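Local coordinates for protein transcriptional activator of comK gene (Bacillus halodurans, PDB 2HQB) that probably acts as a membrane-attached lipoprotein that activates the comK competence gene and resembles the substrate-binding proteins of ABC transporters, at residues 46-57 with 74-85. Residues are numbered along the deposited sequence; the frame is centred on the assembly and turned at random.
Sequences VNSEQKAHRRIK and FAEYFSTIHNQY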
ATOM      1  N   VAL A  46      18.834   7.684   3.933  1.00 43.32           N
ATOM      2  CA  VAL A  46      19.598   6.465   4.152  1.00 44.97           C
ATOM      3  C   VAL A  46      19.519   5.708   2.838  1.00 49.03           C
ATOM      4  O   VAL A  46      18.575   4.967   2.583  1.00 50.88           O
ATOM      5  CB  VAL A  46      18.983   5.638   5.316  1.00 51.30           C
ATOM      6  CG1 VAL A  46      20.010   4.673   5.888  1.00 49.90           C
ATOM      7  CG2 VAL A  46      18.465   6.570   6.412  1.00 38.82           C
ATOM      8  N   ASN A  47      20.524   5.902   1.990  1.00 53.20           N
ATOM      9  CA  ASN A  47      20.527   5.281   0.660  1.00 49.98           C
ATOM     10  C   ASN A  47      21.540   4.146   0.330  1.00 46.84           C
ATOM     11  O   ASN A  47      21.639   3.709  -0.819  1.00 41.46           O
ATOM     12  CB  ASN A  47      20.630   6.411  -0.367  1.00 43.27           C
ATOM     13  CG  ASN A  47      19.538   7.474  -0.184  1.00 38.26           C
ATOM     14  OD1 ASN A  47      19.789   8.657  -0.318  1.00 46.17           O
ATOM     15  ND2 ASN A  47      18.327   7.044   0.102  1.00 54.44           N
ATOM     16  N   SER A  48      22.276   3.657   1.321  1.00 42.24           N
ATOM     17  CA  SER A  48      23.219   2.576   1.068  1.00 44.35           C
ATOM     18  C   SER A  48      23.394   1.717   2.298  1.00 50.34           C
ATOM     19  O   SER A  48      23.076   2.148   3.403  1.00 61.82           O
ATOM     20  CB  SER A  48      24.580   3.135   0.695  1.00 43.57           C
ATOM     21  OG  SER A  48      25.100   3.954   1.728  1.00 54.52           O
ATOM     22  N   GLU A  49      23.901   0.504   2.134  1.00 44.57           N
ATOM     23  CA  GLU A  49      24.124  -0.305   3.307  1.00 48.06           C
ATOM     24  C   GLU A  49      24.995   0.528   4.268  1.00 53.14           C
ATOM     25  O   GLU A  49      24.685   0.643   5.467  1.00 55.30           O
ATOM     26  CB  GLU A  49      24.825  -1.619   2.942  1.00 46.97           C
ATOM     27  CG  GLU A  49      24.827  -2.634   4.082  1.00 60.31           C
ATOM     28  CD  GLU A  49      25.068  -4.065   3.627  1.00 69.54           C
ATOM     29  OE1 GLU A  49      26.238  -4.405   3.338  1.00 74.95           O
ATOM     30  OE2 GLU A  49      24.084  -4.846   3.559  1.00 61.89           O
ATOM     31  N   GLN A  50      26.057   1.128   3.717  1.00 52.05           N
ATOM     32  CA  GLN A  50      27.007   1.955   4.459  1.00 51.62           C
ATOM     33  C   GLN A  50      26.322   2.895   5.440  1.00 50.60           C
ATOM     34  O   GLN A  50      26.515   2.786   6.654  1.00 48.68           O
ATOM     35  CB  GLN A  50      27.870   2.780   3.489  1.00 60.91           C
ATOM     36  CG  GLN A  50      28.788   3.835   4.182  1.00 75.92           C
ATOM     37  CD  GLN A  50      29.103   5.088   3.316  1.00 84.40           C
ATOM     38  OE1 GLN A  50      28.198   5.876   2.951  1.00 66.58           O
ATOM     39  NE2 GLN A  50      30.392   5.273   2.995  1.00 79.70           N
ATOM     40  N   LYS A  51      25.523   3.814   4.901  1.00 49.02           N
ATOM     41  CA  LYS A  51      24.820   4.796   5.713  1.00 53.13           C
ATOM     42  C   LYS A  51      23.890   4.098   6.679  1.00 59.37           C
ATOM     43  O   LYS A  51      23.838   4.440   7.858  1.00 65.07           O
ATOM     44  CB  LYS A  51      23.989   5.746   4.844  1.00 47.30           C
ATOM     45  CG  LYS A  51      24.773   6.652   3.914  1.00 72.56           C
ATOM     46  CD  LYS A  51      23.887   7.187   2.778  1.00 81.08           C
ATOM     47  CE  LYS A  51      24.706   7.857   1.677  1.00 82.78           C
ATOM     48  NZ  LYS A  51      23.923   7.960   0.412  1.00 87.57           N
ATOM     49  N   ALA A  52      23.148   3.122   6.169  1.00 58.39           N
ATOM     50  CA  ALA A  52      22.197   2.406   6.989  1.00 53.94           C
ATOM     51  C   ALA A  52      22.911   1.851   8.209  1.00 49.29           C
ATOM     52  O   ALA A  52      22.424   2.003   9.324  1.00 45.42           O
ATOM     53  CB  ALA A  52      21.527   1.294   6.174  1.00 54.57           C
ATOM     54  N   HIS A  53      24.069   1.230   8.009  1.00 48.89           N
ATOM     55  CA  HIS A  53      24.807   0.674   9.149  1.00 56.14           C
ATOM     56  C   HIS A  53      25.275   1.724  10.146  1.00 55.58           C
ATOM     57  O   HIS A  53      25.152   1.512  11.351  1.00 56.56           O
ATOM     58  CB  HIS A  53      26.015  -0.156   8.705  1.00 52.85           C
ATOM     59  CG  HIS A  53      25.643  -1.475   8.113  1.00 56.24           C
ATOM     60  ND1 HIS A  53      24.372  -2.003   8.221  1.00 53.68           N
ATOM     61  CD2 HIS A  53      26.352  -2.347   7.361  1.00 54.86           C
ATOM     62  CE1 HIS A  53      24.313  -3.139   7.551  1.00 49.13           C
ATOM     63  NE2 HIS A  53      25.499  -3.370   7.020  1.00 56.16           N
ATOM     64  N   ARG A  54      25.818   2.833   9.643  1.00 52.01           N
ATOM     65  CA  ARG A  54      26.270   3.914  10.503  1.00 54.23           C
ATOM     66  C   ARG A  54      25.093   4.467  11.313  1.00 57.92           C
ATOM     67  O   ARG A  54      25.186   4.597  12.539  1.00 64.51           O
ATOM     68  CB  ARG A  54      26.850   5.079   9.697  1.00 55.05           C
ATOM     69  CG  ARG A  54      28.024   4.791   8.781  1.00 58.77           C
ATOM     70  CD  ARG A  54      28.278   6.044   7.921  1.00 75.86           C
ATOM     71  NE  ARG A  54      29.023   5.782   6.691  1.00 85.15           N
ATOM     72  CZ  ARG A  54      30.304   5.431   6.653  1.00 96.72           C
ATOM     73  NH1 ARG A  54      31.003   5.296   7.778  1.00 99.03           N
ATOM     74  NH2 ARG A  54      30.891   5.214   5.484  1.00103.02           N
ATOM     75  N   ARG A  55      23.990   4.798  10.636  1.00 52.85           N
ATOM     76  CA  ARG A  55      22.837   5.376  11.320  1.00 45.76           C
ATOM     77  C   ARG A  55      22.194   4.418  12.302  1.00 48.73           C
ATOM     78  O   ARG A  55      21.371   4.817  13.114  1.00 51.43           O
ATOM     79  CB  ARG A  55      21.792   5.866  10.318  1.00 39.67           C
ATOM     80  CG  ARG A  55      22.291   6.909   9.338  1.00 49.22           C
ATOM     81  CD  ARG A  55      22.609   8.269   9.976  1.00 65.98           C
ATOM     82  NE  ARG A  55      23.380   9.142   9.071  1.00 82.16           N
ATOM     83  CZ  ARG A  55      24.717   9.199   9.028  1.00 89.58           C
ATOM     84  NH1 ARG A  55      25.425   8.437   9.855  1.00 85.68           N
ATOM     85  NH2 ARG A  55      25.349   9.987   8.142  1.00 85.93           N
ATOM     86  N   ILE A  56      22.567   3.151  12.238  1.00 50.76           N
ATOM     87  CA  ILE A  56      21.996   2.176  13.142  1.00 52.78           C
ATOM     88  C   ILE A  56      22.801   2.213  14.426  1.00 54.80           C
ATOM     89  O   ILE A  56      22.288   1.958  15.525  1.00 52.35           O
ATOM     90  CB  ILE A  56      22.016   0.760  12.489  1.00 54.55           C
ATOM     91  CG1 ILE A  56      20.961   0.720  11.368  1.00 53.59           C
ATOM     92  CG2 ILE A  56      21.783  -0.355  13.554  1.00 56.58           C
ATOM     93  CD1 ILE A  56      20.612  -0.674  10.841  1.00 43.25           C
ATOM     94  N   LYS A  57      24.072   2.566  14.272  1.00 55.73           N
ATOM     95  CA  LYS A  57      24.985   2.655  15.393  1.00 56.57           C
ATOM     96  C   LYS A  57      24.527   3.819  16.237  1.00 58.71           C
ATOM     97  O   LYS A  57      24.267   3.658  17.430  1.00 60.66           O
ATOM     98  CB  LYS A  57      26.409   2.850  14.882  1.00 62.75           C
ATOM     99  CG  LYS A  57      26.927   1.575  14.211  1.00 84.77           C
ATOM    100  CD  LYS A  57      28.027   1.775  13.151  1.00 87.14           C
ATOM    101  CE  LYS A  57      28.340   0.423  12.463  1.00 82.18           C
ATOM    102  NZ  LYS A  57      29.269   0.516  11.293  1.00 77.45           N
ATOM    103  N   PHE A  74      15.935  -2.288   3.075  1.00 45.46           N
ATOM    104  CA  PHE A  74      16.274  -2.209   4.474  1.00 49.99           C
ATOM    105  C   PHE A  74      16.337  -3.604   5.086  1.00 51.49           C
ATOM    106  O   PHE A  74      17.022  -3.827   6.097  1.00 49.74           O
ATOM    107  CB  PHE A  74      15.252  -1.306   5.177  1.00 44.83           C
ATOM    108  CG  PHE A  74      15.422   0.134   4.821  1.00 49.82           C
ATOM    109  CD1 PHE A  74      14.554   0.760   3.941  1.00 42.17           C
ATOM    110  CD2 PHE A  74      16.550   0.835   5.268  1.00 49.17           C
ATOM    111  CE1 PHE A  74      14.813   2.063   3.506  1.00 54.47           C
ATOM    112  CE2 PHE A  74      16.822   2.140   4.837  1.00 31.22           C
ATOM    113  CZ  PHE A  74      15.965   2.754   3.962  1.00 47.63           C
ATOM    114  N   ALA A  75      15.654  -4.550   4.448  1.00 45.80           N
ATOM    115  CA  ALA A  75      15.641  -5.898   4.946  1.00 43.58           C
ATOM    116  C   ALA A  75      17.043  -6.451   4.760  1.00 45.31           C
ATOM    117  O   ALA A  75      17.626  -7.030   5.671  1.00 50.63           O
ATOM    118  CB  ALA A  75      14.625  -6.700   4.207  1.00 33.86           C
ATOM    119  N   GLU A  76      17.612  -6.245   3.592  1.00 47.98           N
ATOM    120  CA  GLU A  76      18.973  -6.721   3.355  1.00 54.20           C
ATOM    121  C   GLU A  76      19.956  -5.974   4.269  1.00 52.64           C
ATOM    122  O   GLU A  76      20.897  -6.573   4.792  1.00 51.50           O
ATOM    123  CB  GLU A  76      19.369  -6.504   1.888  1.00 65.85           C
ATOM    124  CG  GLU A  76      20.854  -6.675   1.608  1.00 70.83           C
ATOM    125  CD  GLU A  76      21.366  -8.034   2.061  1.00 85.27           C
ATOM    126  OE1 GLU A  76      20.533  -8.962   2.233  1.00 78.04           O
ATOM    127  OE2 GLU A  76      22.601  -8.175   2.230  1.00 88.75           O
ATOM    128  N   TYR A  77      19.737  -4.668   4.429  1.00 48.88           N
ATOM    129  CA  TYR A  77      20.575  -3.830   5.281  1.00 50.77           C
ATOM    130  C   TYR A  77      20.556  -4.368   6.718  1.00 53.89           C
ATOM    131  O   TYR A  77      21.596  -4.466   7.366  1.00 56.08           O
ATOM    132  CB  TYR A  77      20.042  -2.404   5.334  1.00 48.64           C
ATOM    133  CG  TYR A  77      20.094  -1.581   4.066  1.00 48.28           C
ATOM    134  CD1 TYR A  77      19.283  -0.462   3.932  1.00 41.66           C
ATOM    135  CD2 TYR A  77      20.969  -1.875   3.031  1.00 43.70           C
ATOM    136  CE1 TYR A  77      19.341   0.335   2.818  1.00 48.33           C
ATOM    137  CE2 TYR A  77      21.027  -1.061   1.892  1.00 39.27           C
ATOM    138  CZ  TYR A  77      20.210   0.037   1.803  1.00 46.00           C
ATOM    139  OH  TYR A  77      20.254   0.869   0.718  1.00 50.83           O
ATOM    140  N   PHE A  78      19.363  -4.695   7.210  1.00 49.99           N
ATOM    141  CA  PHE A  78      19.202  -5.201   8.563  1.00 50.70           C
ATOM    142  C   PHE A  78      19.750  -6.606   8.709  1.00 56.18           C
ATOM    143  O   PHE A  78      20.188  -7.008   9.791  1.00 58.01           O
ATOM    144  CB  PHE A  78      17.722  -5.225   8.958  1.00 42.46           C
ATOM    145  CG  PHE A  78      17.107  -3.879   9.097  1.00 27.81           C
ATOM    146  CD1 PHE A  78      15.740  -3.733   9.076  1.00 34.76           C
ATOM    147  CD2 PHE A  78      17.888  -2.757   9.251  1.00 27.65           C
ATOM    148  CE1 PHE A  78      15.150  -2.485   9.207  1.00 33.99           C
ATOM    149  CE2 PHE A  78      17.320  -1.510   9.379  1.00 26.99           C
ATOM    150  CZ  PHE A  78      15.949  -1.371   9.358  1.00 37.38           C
ATOM    151  N   SER A  79      19.723  -7.362   7.624  1.00 56.92           N
ATOM    152  CA  SER A  79      20.189  -8.732   7.703  1.00 59.66           C
ATOM    153  C   SER A  79      21.686  -8.855   7.889  1.00 58.49           C
ATOM    154  O   SER A  79      22.174  -9.808   8.500  1.00 63.11           O
ATOM    155  CB  SER A  79      19.767  -9.494   6.461  1.00 55.64           C
ATOM    156  OG  SER A  79      18.362  -9.649   6.457  1.00 70.13           O
ATOM    157  N   THR A  80      22.416  -7.889   7.360  1.00 55.45           N
ATOM    158  CA  THR A  80      23.860  -7.918   7.459  1.00 54.63           C
ATOM    159  C   THR A  80      24.304  -7.269   8.746  1.00 59.03           C
ATOM    160  O   THR A  80      25.473  -6.951   8.914  1.00 65.33           O
ATOM    161  CB  THR A  80      24.515  -7.184   6.247  1.00 52.65           C
ATOM    162  OG1 THR A  80      23.831  -5.945   5.982  1.00 49.00           O
ATOM    163  CG2 THR A  80      24.466  -8.076   5.017  1.00 51.56           C
ATOM    164  N   ILE A  81      23.380  -7.092   9.681  1.00 60.75           N
ATOM    165  CA  ILE A  81      23.749  -6.427  10.913  1.00 55.76           C
ATOM    166  C   ILE A  81      22.889  -6.819  12.136  1.00 58.58           C
ATOM    167  O   ILE A  81      23.247  -6.500  13.267  1.00 58.04           O
ATOM    168  CB  ILE A  81      23.705  -4.882  10.651  1.00 43.74           C
ATOM    169  CG1 ILE A  81      24.788  -4.194  11.454  1.00 58.71           C
ATOM    170  CG2 ILE A  81      22.315  -4.304  10.967  1.00 30.00           C
ATOM    171  CD1 ILE A  81      24.768  -2.670  11.357  1.00 72.88           C
ATOM    172  N   HIS A  82      21.788  -7.540  11.918  1.00 56.18           N
ATOM    173  CA  HIS A  82      20.885  -7.870  13.019  1.00 58.02           C
ATOM    174  C   HIS A  82      21.436  -8.812  14.052  1.00 61.49           C
ATOM    175  O   HIS A  82      20.798  -9.043  15.081  1.00 61.45           O
ATOM    176  CB  HIS A  82      19.590  -8.473  12.506  1.00 50.84           C
ATOM    177  CG  HIS A  82      19.699  -9.930  12.190  1.00 52.63           C
ATOM    178  ND1 HIS A  82      20.539 -10.415  11.209  1.00 56.82           N
ATOM    179  CD2 HIS A  82      19.065 -11.007  12.711  1.00 52.00           C
ATOM    180  CE1 HIS A  82      20.411 -11.730  11.136  1.00 53.88           C
ATOM    181  NE2 HIS A  82      19.522 -12.112  12.037  1.00 54.09           N
ATOM    182  N   ASN A  83      22.607  -9.376  13.782  1.00 66.26           N
ATOM    183  CA  ASN A  83      23.204 -10.314  14.726  1.00 63.80           C
ATOM    184  C   ASN A  83      24.180  -9.687  15.683  1.00 60.46           C
ATOM    185  O   ASN A  83      24.584 -10.329  16.640  1.00 65.71           O
ATOM    186  CB  ASN A  83      23.881 -11.480  14.004  1.00 55.93           C
ATOM    187  CG  ASN A  83      22.925 -12.600  13.722  1.00 62.32           C
ATOM    188  OD1 ASN A  83      22.092 -12.941  14.567  1.00 68.10           O
ATOM    189  ND2 ASN A  83      23.033 -13.193  12.536  1.00 62.63           N
ATOM    190  N   GLN A  84      24.584  -8.453  15.423  1.00 54.96           N
ATOM    191  CA  GLN A  84      25.495  -7.780  16.334  1.00 54.45           C
ATOM    192  C   GLN A  84      24.719  -6.838  17.233  1.00 55.93           C
ATOM    193  O   GLN A  84      25.299  -6.095  18.011  1.00 60.46           O
ATOM    194  CB  GLN A  84      26.548  -7.008  15.574  1.00 49.20           C
ATOM    195  CG  GLN A  84      26.019  -6.229  14.440  1.00 58.15           C
ATOM    196  CD  GLN A  84      27.134  -5.617  13.637  1.00 69.59           C
ATOM    197  OE1 GLN A  84      27.774  -4.652  14.066  1.00 70.48           O
ATOM    198  NE2 GLN A  84      27.391  -6.185  12.467  1.00 72.54           N
ATOM    199  N   TYR A  85      23.398  -6.887  17.115  1.00 49.90           N
ATOM    200  CA  TYR A  85      22.525  -6.059  17.906  1.00 44.65           C
ATOM    201  C   TYR A  85      21.405  -6.940  18.402  1.00 47.85           C
ATOM    202  O   TYR A  85      20.234  -6.724  18.107  1.00 49.83           O
ATOM    203  CB  TYR A  85      21.978  -4.945  17.057  1.00 33.38           C
ATOM    204  CG  TYR A  85      23.012  -3.941  16.649  1.00 39.25           C
ATOM    205  CD1 TYR A  85      23.565  -3.967  15.371  1.00 49.28           C
ATOM    206  CD2 TYR A  85      23.396  -2.917  17.513  1.00 30.80           C
ATOM    207  CE1 TYR A  85      24.465  -2.997  14.954  1.00 45.28           C
ATOM    208  CE2 TYR A  85      24.303  -1.941  17.108  1.00 40.31           C
ATOM    209  CZ  TYR A  85      24.831  -1.987  15.820  1.00 44.23           C
ATOM    210  OH  TYR A  85      25.705  -1.019  15.380  1.00 45.65           O
TER
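Tyr77 lies across the start of helix 49-57, where two helices cross on one face of a parallel sheet. The sheet belongs to one of the two alpha/beta domains of this protein, a BMP-family lipoprotein related to the periplasmic binding proteins. The helix segments cross at -59°, with axes 9.7 Å apart. From CB outward, CB and CG of Tyr77 both meet the methyl of Ala52, and CD1 lies 3.6 Å from Ala52 CB, an off-centre CH-pi contact. From the same side of the ring plane, the backbone of Glu49 meets CD2 and CE2, with CE2 3.3 Å from Glu49 N. The OH stops 3.4 Å from CA of Ser48, the N-cap residue of helix 49-57. With an alanine in place of Tyr77, the methyl of Ala52 and the first turn of helix 49-57 would probably lose their cover, leaving a gap.

Beyond Tyr77, Glu49 reaches out with CG anti to its backbone N (chi1 -168°). This brings OE2 to 2.7 Å from Thr80 OG1. The single hydroxyl proton of Thr80 could go to OE2 or to Tyr77 O. The imidazole of His53 turns its edge to Tyr77 O and Thr80 OG1, while Ile81 CG1 covers one face. Deeper in, Ile56 CD1 meets the edge of the Phe78 ring, 3.7 Å from CE2. Phe78 also touches Phe90 of the central strand 89-93. At the far end Ile56 CG2 sits over one face of Tyr85, 4.0 Å from CE1, and Lys57 CG approaches the edge of the same ring beside its OH.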